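Local coordinates for protein glycoside transferase (Listeria monocytogenes, PDB 6R2M) that probably hydrolyses glycosidic bonds of an extracellular exopolysaccharide, and may have glycosyl-transferring activity, at residues A[206-211]-A[245-250]; A[241-246]-A[258-263]; A[10-15]-A[117-122]; A[108-113]-A[123-128]; A[143-148]-A[155-160]. All blocks are in the same frame, centred on the assembly; numbering follows the deposited sequence.

Contact 1: A[206-211]-A[245-250]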
# COMPACT_ATOMS: atom_id res chain seq x y z
N GLU A 206 -17.78 -11.93 -3.38
CA GLU A 206 -17.22 -10.75 -4.02
C GLU A 206 -15.71 -10.68 -3.81
O GLU A 206 -15.20 -11.07 -2.76
CB GLU A 206 -17.86 -9.48 -3.46
CG GLU A 206 -17.47 -8.21 -4.15
CD GLU A 206 -18.17 -7.01 -3.55
OE1 GLU A 206 -17.89 -6.66 -2.38
OE2 GLU A 206 -19.02 -6.40 -4.25
N VAL A 207 -15.01 -10.17 -4.83
CA VAL A 207 -13.60 -9.81 -4.68
C VAL A 207 -13.46 -8.30 -4.80
O VAL A 207 -14.19 -7.66 -5.56
CB VAL A 207 -12.68 -10.51 -5.70
CG1 VAL A 207 -12.69 -12.02 -5.47
CG2 VAL A 207 -13.10 -10.17 -7.12
N ASN A 208 -12.53 -7.75 -4.03
CA ASN A 208 -12.17 -6.34 -4.11
C ASN A 208 -10.90 -6.22 -4.95
O ASN A 208 -9.87 -6.80 -4.60
CB ASN A 208 -11.95 -5.79 -2.70
CG ASN A 208 -11.72 -4.30 -2.67
OD1 ASN A 208 -10.97 -3.77 -3.48
ND2 ASN A 208 -12.37 -3.62 -1.73
N MET A 209 -10.98 -5.48 -6.07
CA MET A 209 -9.85 -5.48 -7.00
C MET A 209 -8.64 -4.70 -6.48
O MET A 209 -7.55 -4.89 -7.02
CB MET A 209 -10.30 -4.94 -8.36
CG MET A 209 -11.24 -5.90 -9.10
SD MET A 209 -10.46 -7.48 -9.51
CE MET A 209 -9.46 -6.98 -10.90
N ILE A 210 -8.80 -3.83 -5.48
CA ILE A 210 -7.62 -3.28 -4.81
C ILE A 210 -6.79 -4.42 -4.22
O ILE A 210 -5.58 -4.51 -4.44
CB ILE A 210 -8.01 -2.28 -3.72
CG1 ILE A 210 -8.69 -1.06 -4.33
CG2 ILE A 210 -6.76 -1.88 -2.91
CD1 ILE A 210 -9.13 -0.05 -3.27
N ASP A 211 -7.44 -5.29 -3.45
CA ASP A 211 -6.72 -6.39 -2.83
C ASP A 211 -6.19 -7.36 -3.89
O ASP A 211 -5.04 -7.81 -3.80
CB ASP A 211 -7.62 -7.10 -1.83
CG ASP A 211 -8.22 -6.14 -0.81
OD1 ASP A 211 -7.54 -5.13 -0.51
OD2 ASP A 211 -9.33 -6.39 -0.33
N TYR A 245 -13.31 -2.95 -13.28
CA TYR A 245 -14.21 -2.45 -12.26
C TYR A 245 -13.65 -2.67 -10.87
O TYR A 245 -12.72 -3.45 -10.66
CB TYR A 245 -15.58 -3.10 -12.43
CG TYR A 245 -16.24 -2.65 -13.71
CD1 TYR A 245 -16.79 -1.38 -13.80
CD2 TYR A 245 -16.27 -3.46 -14.83
CE1 TYR A 245 -17.39 -0.95 -14.98
CE2 TYR A 245 -16.87 -3.04 -16.01
CZ TYR A 245 -17.42 -1.79 -16.07
OH TYR A 245 -18.01 -1.36 -17.25
N ALA A 246 -14.23 -1.94 -9.90
CA ALA A 246 -13.71 -1.95 -8.54
C ALA A 246 -13.95 -3.26 -7.82
O ALA A 246 -13.12 -3.66 -6.98
CB ALA A 246 -14.33 -0.81 -7.74
N ARG A 247 -15.07 -3.93 -8.09
CA ARG A 247 -15.41 -5.17 -7.39
C ARG A 247 -16.12 -6.11 -8.34
O ARG A 247 -16.92 -5.66 -9.17
CB ARG A 247 -16.31 -4.92 -6.18
CG ARG A 247 -15.65 -4.16 -5.05
CD ARG A 247 -16.67 -3.67 -4.07
NE ARG A 247 -16.05 -3.07 -2.89
CZ ARG A 247 -15.85 -1.77 -2.72
NH1 ARG A 247 -16.21 -0.91 -3.66
NH2 ARG A 247 -15.27 -1.34 -1.60
N TYR A 248 -15.87 -7.42 -8.20
CA TYR A 248 -16.51 -8.42 -9.04
C TYR A 248 -17.14 -9.53 -8.22
O TYR A 248 -16.71 -9.84 -7.10
CB TYR A 248 -15.51 -9.05 -10.03
CG TYR A 248 -15.05 -8.16 -11.14
CD1 TYR A 248 -14.03 -7.22 -10.94
CD2 TYR A 248 -15.61 -8.25 -12.41
CE1 TYR A 248 -13.60 -6.40 -11.95
CE2 TYR A 248 -15.19 -7.42 -13.44
CZ TYR A 248 -14.18 -6.50 -13.20
OH TYR A 248 -13.74 -5.68 -14.21
N GLN A 249 -18.18 -10.13 -8.79
CA GLN A 249 -18.79 -11.33 -8.23
C GLN A 249 -18.02 -12.55 -8.73
O GLN A 249 -17.81 -12.71 -9.94
CB GLN A 249 -20.26 -11.39 -8.63
CG GLN A 249 -21.07 -10.22 -8.11
CD GLN A 249 -21.35 -10.32 -6.62
OE1 GLN A 249 -21.89 -11.33 -6.15
NE2 GLN A 249 -20.99 -9.29 -5.88
N ARG A 250 -17.58 -13.40 -7.81
CA ARG A 250 -16.72 -14.51 -8.21
C ARG A 250 -17.46 -15.56 -9.01
O ARG A 250 -16.87 -16.18 -9.90
CB ARG A 250 -16.08 -15.15 -6.99
CG ARG A 250 -14.78 -14.54 -6.63
CD ARG A 250 -13.90 -15.55 -5.95
NE ARG A 250 -14.63 -16.41 -5.04
CZ ARG A 250 -15.08 -16.04 -3.85
NH1 ARG A 250 -14.89 -14.80 -3.41
NH2 ARG A 250 -15.72 -16.91 -3.08
O HOH W 1 -12.08 -1.85 -5.30

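Contact 2: A[241-246]-A[258-263]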
# COMPACT_ATOMS: atom_id res chain seq x y z
N LYS A 241 -14.27 -4.08 -22.35
CA LYS A 241 -14.99 -2.99 -21.71
C LYS A 241 -14.22 -1.68 -21.67
O LYS A 241 -14.84 -0.64 -21.43
CB LYS A 241 -15.37 -3.39 -20.27
CG LYS A 241 -16.25 -4.64 -20.21
CD LYS A 241 -16.29 -5.25 -18.83
CE LYS A 241 -16.97 -6.62 -18.86
NZ LYS A 241 -17.30 -7.10 -17.48
N GLY A 242 -12.92 -1.70 -21.92
CA GLY A 242 -12.14 -0.49 -21.75
C GLY A 242 -12.04 -0.02 -20.33
O GLY A 242 -11.73 1.15 -20.09
N LYS A 243 -12.31 -0.90 -19.37
CA LYS A 243 -12.30 -0.57 -17.95
C LYS A 243 -11.95 -1.83 -17.17
O LYS A 243 -12.07 -2.95 -17.68
CB LYS A 243 -13.66 -0.07 -17.44
CG LYS A 243 -14.21 1.17 -18.11
CD LYS A 243 -15.60 1.48 -17.55
CE LYS A 243 -16.17 2.74 -18.14
NZ LYS A 243 -17.48 3.07 -17.49
N VAL A 244 -11.56 -1.63 -15.92
CA VAL A 244 -11.54 -2.70 -14.92
C VAL A 244 -12.33 -2.19 -13.73
O VAL A 244 -12.08 -1.08 -13.24
CB VAL A 244 -10.11 -3.11 -14.52
CG1 VAL A 244 -10.14 -4.15 -13.40
CG2 VAL A 244 -9.33 -3.66 -15.73
N TYR A 245 -13.31 -2.95 -13.28
CA TYR A 245 -14.21 -2.45 -12.26
C TYR A 245 -13.65 -2.67 -10.87
O TYR A 245 -12.72 -3.45 -10.66
CB TYR A 245 -15.58 -3.10 -12.43
CG TYR A 245 -16.24 -2.65 -13.71
CD1 TYR A 245 -16.79 -1.38 -13.80
CD2 TYR A 245 -16.27 -3.46 -14.83
CE1 TYR A 245 -17.39 -0.95 -14.98
CE2 TYR A 245 -16.87 -3.04 -16.01
CZ TYR A 245 -17.42 -1.79 -16.07
OH TYR A 245 -18.01 -1.36 -17.25
N ALA A 246 -14.23 -1.94 -9.90
CA ALA A 246 -13.71 -1.95 -8.54
C ALA A 246 -13.95 -3.26 -7.82
O ALA A 246 -13.12 -3.66 -6.98
CB ALA A 246 -14.33 -0.81 -7.74
N GLU A 258 -21.04 -0.93 -11.74
CA GLU A 258 -20.09 -0.37 -12.70
C GLU A 258 -19.15 0.65 -12.05
O GLU A 258 -18.42 1.34 -12.77
CB GLU A 258 -20.84 0.23 -13.89
CG GLU A 258 -21.57 -0.87 -14.66
CD GLU A 258 -21.94 -0.51 -16.08
OE1 GLU A 258 -21.54 0.58 -16.56
OE2 GLU A 258 -22.63 -1.32 -16.74
N ASN A 259 -19.09 0.69 -10.72
CA ASN A 259 -18.15 1.60 -10.07
C ASN A 259 -16.71 1.24 -10.41
O ASN A 259 -16.32 0.07 -10.43
CB ASN A 259 -18.34 1.56 -8.55
CG ASN A 259 -19.61 2.26 -8.10
OD1 ASN A 259 -20.42 2.67 -8.93
ND2 ASN A 259 -19.79 2.37 -6.79
N GLU A 260 -15.92 2.26 -10.69
CA GLU A 260 -14.48 2.10 -10.88
C GLU A 260 -13.75 2.59 -9.64
O GLU A 260 -14.31 3.30 -8.81
CB GLU A 260 -14.02 2.86 -12.13
CG GLU A 260 -14.46 2.21 -13.44
CD GLU A 260 -14.38 3.18 -14.62
OE1 GLU A 260 -15.34 3.96 -14.81
OE2 GLU A 260 -13.36 3.18 -15.35
N SER A 261 -12.48 2.19 -9.52
CA SER A 261 -11.66 2.54 -8.36
C SER A 261 -10.39 3.24 -8.81
O SER A 261 -9.67 2.73 -9.67
CB SER A 261 -11.28 1.29 -7.56
OG SER A 261 -10.11 1.54 -6.77
N THR A 262 -10.14 4.42 -8.24
CA THR A 262 -8.89 5.13 -8.53
C THR A 262 -7.68 4.27 -8.16
O THR A 262 -6.74 4.14 -8.96
CB THR A 262 -8.88 6.45 -7.78
OG1 THR A 262 -9.94 7.28 -8.27
CG2 THR A 262 -7.56 7.17 -7.99
N ALA A 263 -7.69 3.68 -6.96
CA ALA A 263 -6.54 2.88 -6.55
C ALA A 263 -6.32 1.69 -7.48
O ALA A 263 -5.17 1.34 -7.78
CB ALA A 263 -6.72 2.41 -5.10
O HOH W 2 -18.01 3.05 -14.77
O HOH W 3 -19.17 1.17 -17.20
O HOH W 4 -11.13 0.52 -11.40
O HOH W 5 -20.28 -3.41 -18.12

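Contact 3: A[10-15]-A[117-122]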
# COMPACT_ATOMS: atom_id res chain seq x y z
N SER A 10 17.95 16.62 15.34
CA SER A 10 17.42 15.49 14.59
C SER A 10 16.60 15.95 13.39
O SER A 10 15.37 15.86 13.41
CB SER A 10 16.57 14.59 15.49
OG SER A 10 16.62 13.24 15.06
N ALA A 11 17.27 16.44 12.35
CA ALA A 11 16.58 16.90 11.16
C ALA A 11 17.49 16.80 9.94
O ALA A 11 18.65 17.24 10.01
CB ALA A 11 16.10 18.34 11.32
N PRO A 12 17.02 16.23 8.84
CA PRO A 12 17.84 16.20 7.62
C PRO A 12 18.03 17.60 7.05
O PRO A 12 17.27 18.53 7.31
CB PRO A 12 17.06 15.31 6.66
CG PRO A 12 15.75 15.05 7.29
CD PRO A 12 15.68 15.67 8.64
N LYS A 13 19.09 17.73 6.25
CA LYS A 13 19.30 18.97 5.50
C LYS A 13 18.06 19.26 4.67
O LYS A 13 17.46 18.35 4.08
CB LYS A 13 20.54 18.84 4.62
CG LYS A 13 20.96 20.12 3.88
CD LYS A 13 20.63 21.37 4.68
CE LYS A 13 21.56 22.54 4.39
NZ LYS A 13 22.99 22.23 4.66
N GLU A 14 17.63 20.52 4.66
CA GLU A 14 16.42 20.88 3.93
C GLU A 14 16.66 20.77 2.43
O GLU A 14 17.65 21.30 1.91
CB GLU A 14 15.96 22.29 4.29
CG GLU A 14 14.63 22.70 3.67
CD GLU A 14 13.90 23.77 4.45
OE1 GLU A 14 14.12 23.89 5.68
OE2 GLU A 14 13.08 24.50 3.85
N THR A 15 15.76 20.08 1.73
CA THR A 15 15.87 19.84 0.30
C THR A 15 14.84 20.68 -0.45
O THR A 15 13.84 21.11 0.13
CB THR A 15 15.65 18.36 -0.01
OG1 THR A 15 14.34 17.97 0.45
CG2 THR A 15 16.70 17.49 0.66
N PHE A 117 17.66 11.65 1.58
CA PHE A 117 17.90 12.81 2.42
C PHE A 117 19.21 12.72 3.21
O PHE A 117 19.42 13.54 4.11
CB PHE A 117 16.73 13.00 3.38
CG PHE A 117 15.41 13.16 2.69
CD1 PHE A 117 15.30 13.92 1.52
CD2 PHE A 117 14.27 12.57 3.21
CE1 PHE A 117 14.08 14.08 0.88
CE2 PHE A 117 13.05 12.73 2.59
CZ PHE A 117 12.95 13.47 1.41
N SER A 118 20.06 11.74 2.91
CA SER A 118 21.36 11.57 3.57
C SER A 118 21.24 11.66 5.09
O SER A 118 21.87 12.48 5.75
CB SER A 118 22.37 12.59 3.03
OG SER A 118 22.62 12.36 1.66
N PHE A 119 20.41 10.77 5.64
CA PHE A 119 20.03 10.84 7.05
C PHE A 119 19.99 9.42 7.59
O PHE A 119 18.95 8.75 7.60
CB PHE A 119 18.67 11.54 7.21
CG PHE A 119 18.46 12.14 8.57
CD1 PHE A 119 19.25 13.18 9.01
CD2 PHE A 119 17.43 11.70 9.38
CE1 PHE A 119 19.04 13.76 10.24
CE2 PHE A 119 17.20 12.28 10.62
CZ PHE A 119 18.02 13.30 11.05
N PRO A 120 21.14 8.91 8.07
CA PRO A 120 21.21 7.50 8.47
C PRO A 120 20.24 7.11 9.57
O PRO A 120 19.85 5.94 9.65
CB PRO A 120 22.66 7.34 8.93
CG PRO A 120 23.41 8.38 8.17
CD PRO A 120 22.47 9.56 8.06
N SER A 121 19.82 8.04 10.43
CA SER A 121 18.96 7.62 11.52
C SER A 121 17.59 7.12 11.03
O SER A 121 16.96 6.32 11.73
CB SER A 121 18.79 8.73 12.56
OG SER A 121 18.17 9.88 12.03
N TYR A 122 17.14 7.53 9.85
CA TYR A 122 15.92 6.93 9.31
C TYR A 122 16.13 5.44 9.04
O TYR A 122 15.22 4.62 9.24
CB TYR A 122 15.49 7.62 8.01
CG TYR A 122 14.96 9.04 8.14
CD1 TYR A 122 14.39 9.49 9.33
CD2 TYR A 122 15.03 9.91 7.07
CE1 TYR A 122 13.89 10.80 9.42
CE2 TYR A 122 14.54 11.19 7.15
CZ TYR A 122 13.98 11.63 8.32
OH TYR A 122 13.52 12.92 8.39
O HOH W 6 18.55 16.06 2.98
O HOH W 7 20.91 15.38 5.83

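Contact 4: A[108-113]-A[123-128]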
# COMPACT_ATOMS: atom_id res chain seq x y z
N GLU A 108 9.81 0.90 4.46
CA GLU A 108 10.34 1.12 3.12
C GLU A 108 10.57 2.60 2.86
O GLU A 108 11.60 2.99 2.32
CB GLU A 108 9.41 0.53 2.07
CG GLU A 108 9.64 -0.95 1.85
CD GLU A 108 11.02 -1.23 1.29
OE1 GLU A 108 11.30 -0.81 0.15
OE2 GLU A 108 11.84 -1.85 1.99
N ALA A 109 9.62 3.44 3.26
CA ALA A 109 9.77 4.87 3.05
C ALA A 109 10.96 5.42 3.83
O ALA A 109 11.72 6.24 3.32
CB ALA A 109 8.47 5.58 3.44
N LEU A 110 11.15 4.93 5.06
CA LEU A 110 12.28 5.37 5.87
C LEU A 110 13.61 4.96 5.25
O LEU A 110 14.57 5.74 5.27
CB LEU A 110 12.15 4.80 7.27
CG LEU A 110 11.11 5.50 8.16
CD1 LEU A 110 10.86 4.62 9.36
CD2 LEU A 110 11.56 6.88 8.61
N TYR A 111 13.70 3.73 4.73
CA TYR A 111 14.94 3.31 4.09
C TYR A 111 15.24 4.19 2.88
O TYR A 111 16.39 4.63 2.69
CB TYR A 111 14.84 1.84 3.66
CG TYR A 111 15.00 0.83 4.77
CD1 TYR A 111 16.11 0.84 5.60
CD2 TYR A 111 14.04 -0.14 4.97
CE1 TYR A 111 16.25 -0.09 6.60
CE2 TYR A 111 14.16 -1.07 5.97
CZ TYR A 111 15.27 -1.05 6.78
OH TYR A 111 15.39 -1.99 7.77
N GLN A 112 14.23 4.45 2.06
CA GLN A 112 14.44 5.28 0.87
C GLN A 112 14.79 6.71 1.26
O GLN A 112 15.67 7.32 0.65
CB GLN A 112 13.18 5.27 -0.01
CG GLN A 112 12.85 3.91 -0.59
CD GLN A 112 13.97 3.39 -1.48
OE1 GLN A 112 14.39 2.24 -1.37
NE2 GLN A 112 14.46 4.25 -2.36
N ALA A 113 14.15 7.23 2.30
CA ALA A 113 14.44 8.58 2.79
C ALA A 113 15.84 8.68 3.39
O ALA A 113 16.49 9.72 3.28
CB ALA A 113 13.39 9.00 3.82
N LYS A 123 17.31 5.07 8.59
CA LYS A 123 17.57 3.64 8.28
C LYS A 123 17.58 2.84 9.58
O LYS A 123 17.06 1.78 9.59
CB LYS A 123 18.94 3.48 7.61
CG LYS A 123 19.40 2.05 7.33
CD LYS A 123 20.55 2.07 6.39
CE LYS A 123 20.71 0.81 5.56
NZ LYS A 123 21.12 -0.27 6.48
N LYS A 124 18.20 3.40 10.61
CA LYS A 124 18.27 2.67 11.87
C LYS A 124 16.90 2.57 12.52
O LYS A 124 16.60 1.55 13.17
CB LYS A 124 19.28 3.31 12.83
CG LYS A 124 20.65 3.57 12.21
CD LYS A 124 21.17 2.39 11.42
CE LYS A 124 22.55 2.70 10.81
NZ LYS A 124 23.21 1.46 10.25
N MET A 125 16.07 3.60 12.35
CA MET A 125 14.70 3.55 12.83
C MET A 125 13.92 2.44 12.12
O MET A 125 13.21 1.67 12.77
CB MET A 125 14.02 4.91 12.60
CG MET A 125 12.58 4.95 13.03
SD MET A 125 11.93 6.63 12.78
CE MET A 125 10.20 6.41 13.13
N ALA A 126 14.08 2.34 10.80
CA ALA A 126 13.37 1.30 10.06
C ALA A 126 13.86 -0.09 10.45
O ALA A 126 13.04 -1.02 10.56
CB ALA A 126 13.53 1.54 8.56
N ASP A 127 15.17 -0.25 10.67
CA ASP A 127 15.73 -1.53 11.12
C ASP A 127 15.01 -2.00 12.38
O ASP A 127 14.64 -3.18 12.51
CB ASP A 127 17.23 -1.41 11.44
CG ASP A 127 18.14 -1.35 10.20
OD1 ASP A 127 17.71 -1.60 9.07
OD2 ASP A 127 19.34 -1.04 10.41
N LYS A 128 14.83 -1.08 13.33
CA LYS A 128 14.29 -1.44 14.64
C LYS A 128 12.83 -1.83 14.52
O LYS A 128 12.39 -2.85 15.07
CB LYS A 128 14.45 -0.28 15.63
CG LYS A 128 15.87 0.21 15.86
CD LYS A 128 16.90 -0.83 15.49
CE LYS A 128 18.28 -0.22 15.37
NZ LYS A 128 18.66 0.11 14.03

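Contact 5: A[143-148]-A[155-160]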
# COMPACT_ATOMS: atom_id res chain seq x y z
N PRO A 143 4.69 -14.57 7.98
CA PRO A 143 3.95 -13.41 8.48
C PRO A 143 2.47 -13.71 8.65
O PRO A 143 1.87 -14.49 7.90
CB PRO A 143 4.17 -12.34 7.39
CG PRO A 143 4.57 -13.13 6.16
CD PRO A 143 5.35 -14.30 6.68
N VAL A 144 1.88 -13.06 9.66
CA VAL A 144 0.44 -12.97 9.81
C VAL A 144 0.07 -11.48 9.87
O VAL A 144 0.94 -10.61 9.97
CB VAL A 144 -0.08 -13.74 11.04
CG1 VAL A 144 0.20 -15.23 10.88
CG2 VAL A 144 0.57 -13.22 12.33
N ASP A 145 -1.23 -11.19 9.81
CA ASP A 145 -1.65 -9.81 9.52
C ASP A 145 -1.23 -8.83 10.59
O ASP A 145 -1.01 -7.64 10.30
CB ASP A 145 -3.16 -9.74 9.35
CG ASP A 145 -3.64 -10.38 8.07
OD1 ASP A 145 -2.82 -10.54 7.13
OD2 ASP A 145 -4.82 -10.76 8.01
N PHE A 146 -1.16 -9.27 11.84
CA PHE A 146 -0.97 -8.33 12.93
C PHE A 146 -0.57 -9.07 14.18
O PHE A 146 -0.68 -10.30 14.27
CB PHE A 146 -2.22 -7.48 13.20
CG PHE A 146 -3.42 -8.28 13.59
CD1 PHE A 146 -3.57 -8.79 14.88
CD2 PHE A 146 -4.43 -8.49 12.68
CE1 PHE A 146 -4.70 -9.52 15.23
CE2 PHE A 146 -5.56 -9.22 13.02
CZ PHE A 146 -5.69 -9.73 14.30
N TYR A 147 -0.07 -8.30 15.13
CA TYR A 147 0.20 -8.76 16.48
C TYR A 147 -0.50 -7.79 17.41
O TYR A 147 -0.36 -6.57 17.27
CB TYR A 147 1.71 -8.79 16.76
CG TYR A 147 2.08 -9.16 18.18
CD1 TYR A 147 1.99 -10.47 18.62
CD2 TYR A 147 2.55 -8.20 19.08
CE1 TYR A 147 2.34 -10.82 19.91
CE2 TYR A 147 2.90 -8.54 20.37
CZ TYR A 147 2.79 -9.85 20.77
OH TYR A 147 3.15 -10.20 22.05
N ASP A 148 -1.31 -8.33 18.33
CA ASP A 148 -1.90 -7.51 19.38
C ASP A 148 -0.89 -7.38 20.50
O ASP A 148 -0.61 -8.35 21.22
CB ASP A 148 -3.22 -8.12 19.85
CG ASP A 148 -3.99 -7.19 20.75
OD1 ASP A 148 -3.40 -6.68 21.72
OD2 ASP A 148 -5.19 -6.95 20.47
N ALA A 155 -2.35 -12.60 15.03
CA ALA A 155 -3.43 -12.94 14.12
C ALA A 155 -3.29 -14.38 13.63
O ALA A 155 -2.18 -14.92 13.54
CB ALA A 155 -3.45 -11.99 12.92
N ASP A 156 -4.41 -15.01 13.30
CA ASP A 156 -4.37 -16.35 12.74
C ASP A 156 -4.65 -16.36 11.25
O ASP A 156 -4.90 -17.42 10.67
CB ASP A 156 -5.33 -17.29 13.47
CG ASP A 156 -6.75 -16.75 13.53
OD1 ASP A 156 -7.13 -15.90 12.69
OD2 ASP A 156 -7.50 -17.20 14.43
N THR A 157 -4.62 -15.19 10.60
CA THR A 157 -4.79 -15.09 9.17
C THR A 157 -3.60 -14.36 8.57
O THR A 157 -2.99 -13.51 9.22
CB THR A 157 -6.07 -14.32 8.77
OG1 THR A 157 -6.06 -13.01 9.35
CG2 THR A 157 -7.30 -15.04 9.25
N LEU A 158 -3.30 -14.68 7.31
CA LEU A 158 -2.49 -13.82 6.47
C LEU A 158 -3.30 -13.45 5.24
O LEU A 158 -3.65 -14.33 4.44
CB LEU A 158 -1.18 -14.48 6.04
CG LEU A 158 -0.37 -13.70 5.00
CD1 LEU A 158 0.11 -12.36 5.58
CD2 LEU A 158 0.81 -14.52 4.46
N HIS A 159 -3.61 -12.17 5.09
CA HIS A 159 -4.16 -11.67 3.84
C HIS A 159 -3.00 -11.39 2.89
O HIS A 159 -2.10 -10.60 3.21
CB HIS A 159 -5.00 -10.43 4.10
CG HIS A 159 -6.32 -10.75 4.72
ND1 HIS A 159 -6.44 -11.18 6.03
CD2 HIS A 159 -7.58 -10.74 4.22
CE1 HIS A 159 -7.71 -11.41 6.30
NE2 HIS A 159 -8.43 -11.15 5.22
N LEU A 160 -3.02 -12.03 1.71
CA LEU A 160 -1.90 -11.89 0.80
C LEU A 160 -1.73 -10.46 0.30
O LEU A 160 -0.63 -10.08 -0.13
CB LEU A 160 -2.08 -12.85 -0.38
CG LEU A 160 -2.07 -14.32 0.03
CD1 LEU A 160 -2.33 -15.20 -1.17
CD2 LEU A 160 -0.75 -14.66 0.69

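Contact 1: A[206-211]-A[245-250]
M209 sits where strand 206-208 gives way to a helix, and its side chain folds back along segment 245-250. CB leaves the backbone beside A246 O, 3.4 Å away. CG, anti to the carbonyl carbon (chi1 -70°), approaches Y245 O at 3.3 Å and also meets the edge of the Y248 ring in its plane, 3.6 Å from CD1. Bends at chi2 and chi3 then carry SD past the same ring, 4.9 Å from its centroid, in an oblique Met-aromatic contact, and CE ends against V244 CG1. The backbone of M209 is held, its N donating to A246 O at 3.0 Å.

This bond lies just past the end of a two-stranded antiparallel sheet, in which V207 and Y248 form the hydrogen-bonded pair: V207 N reaches Y248 O at 2.9 Å, and Y248 N returns to V207 O at 3.1 Å. On the other face from V207 and Y248, the aliphatic part of R247 lies against the E206 carboxylate, whose OE2 is hydrogen-bonded to S256. N208 caps the following helix through OD1, which accepts from I210 N. Helix 228-241 covers M209 with F230, F233 and L234, while V264 of helix 262-274 touches it.

Contact 2: A[241-246]-A[258-263]
Segments 241-246 and 258-263 are joined by one direct backbone hydrogen bond, from A246 N to N259 O at 2.9 Å. It is nearly straight (166° at the hydrogen), and the donor lies in the carbonyl plane.

The charged contact is a salt bridge, K243 NZ to E260 OE1 at 3.5 Å, in which the two side chains cross at about a right angle. The extended lysine passes its methylenes across the carboxylate, so that K243 CG comes within 3.5 Å of E260 OE2. That oxygen has its own partners, Y265 OH and the ammonium group of K290, and the two acceptor atoms of E260 are thus turned to different cations.

Ordered waters add to the link. One accepts from K243 NZ and donates to both E258 O and E260 OE1; a second joins the same NZ to E258 OE1 and to Y245 OH. A third donates to V244 O and accepts from S261 N.

Van der Waals contacts complete the junction. The Y245 ring lies alongside E258 and offers its edge to the backbone, with CD1 3.3 Å from E258 O, while A246 CB meets S261 CB at 3.7 Å.

S261 is the N-cap of helix 262-274, its OG accepting from V264 N. The contact therefore ties the loop between helix 228-241 and strand 247-249 to the start of helix 262-274, with helices 209-223 and 301-312 beside it.

Contact 3: A[10-15]-A[117-122]
The F119 ring carries P12 on one face and has Y122 CG at its edge, in the ring plane. P12 N stands 3.5 Å above that plane, offset toward the rim, whereas CD sits almost on the ring normal, 4.1 Å from the centroid, in a CH-pi contact. F119 in turn places CD2 over the centre of a Y122 face, 3.4 Å above it. P12 CG crosses to the tip of Y122, 3.3 Å from OH, a hydroxyl hydrogen-bonded to Q70. The pyrrolidine thus fits into the corner formed by the F119 face and the Y122 hydroxyl, and its CB also touches F117 CB at 4.0 Å.

These rings gather at the turn joining helices 100-116 and 120-136, where S118, with positive phi, is the C-prime residue of a Schellman motif that ends helix 100-116. Segment 10-15, at the start of the modelled chain, runs across this turn without a direct hydrogen bond to it. Two waters bridge instead: both donate to F117 O, one donating also to K13 O and the other accepting from K13 N. Farther along, T15 CG2 meets F117 CD1 at 3.9 Å.

Contact 4: A[108-113]-A[123-128]
Segments 108-113 and 123-128 run antiparallel, their helix axes 8.1 Å apart at closest approach and inclined at 156°. They belong to helices 100-116 and 120-136, consecutive in the chain, which form an antiparallel alpha-helical hairpin.

A126 is the small residue at the interface. Its CB stands over the centre of one face of the Y111 ring, 3.6 Å from the centroid, a CH-pi contact almost on the ring normal. The same methyl touches L110 CB at 3.8 Å, and so fits between two successive side chains of the partner helix. L110 reaches farther with CD1, which lies 4.1 Å from M125 CG and brings the extended methionine into the packing; M125 also meets V73 and L76 of helix 66-79. At the rim of the Y111 ring, K123 CG lies in the ring plane, 3.9 Å from CE1.

The tyrosine's tip is pinned by D127, whose carboxylate plane is turned 52° from the ring: Y111 OH donates to the anti lone pair of D127 OD1 at 2.7 Å.

Contact 5: A[143-148]-A[155-160]
D145 points its carboxylate at the backbone and ring of H159, the carboxylate and imidazole planes being 40° apart. Each oxygen uses its syn lone pair: OD1 accepts from H159 N at 2.7 Å, while OD2 accepts from H159 ND1 at 2.6 Å. OD2 takes a second bond from T157 OG1, 2.9 Å away, which arrives from well above the carboxylate plane. Three donors thus fix the rotation of this buried group. The His-carboxylate bond places the ND1 proton and would be expected to favour a charged imidazole.

The D145 backbone joins in, its N donating to T157 O at 3.0 Å. These bonds lie just outside the beta hairpin of strands 147-148 and 153-154, and strand 158-159 pairs antiparallel with strand 193-195. F146 adopts the crowded first torsion (chi1 60°), which lays its ring over A155: CB is 3.4 Å from the ring centroid, nearly on the normal, in a CH-pi contact. In the backbone of the same two residues, A155 N donates to F146 O at 2.9 Å, continuing from the hairpin, and V144 CB packs 3.4 Å from T157 O.

Overall arrangement
The five contacts fall into two touching pairs and a single one. Contacts 1 and 2 share Y245 and A246, with centres 10 Å apart; A246 links them directly, its O being used in one and its N in the other. Contacts 3 and 4 both use helix 120-136, with centres 11 Å apart, and Y122 packs on L110 and A113. These pairs lie on opposite sides of the chain's centre, the centres of contacts 1 and 3 being 41 Å apart. Contact 5 touches neither pair: its nearest atoms are about 6 Å from contact 1 and about 12 Å from contact 4. None of the five includes a bound sugar or metal.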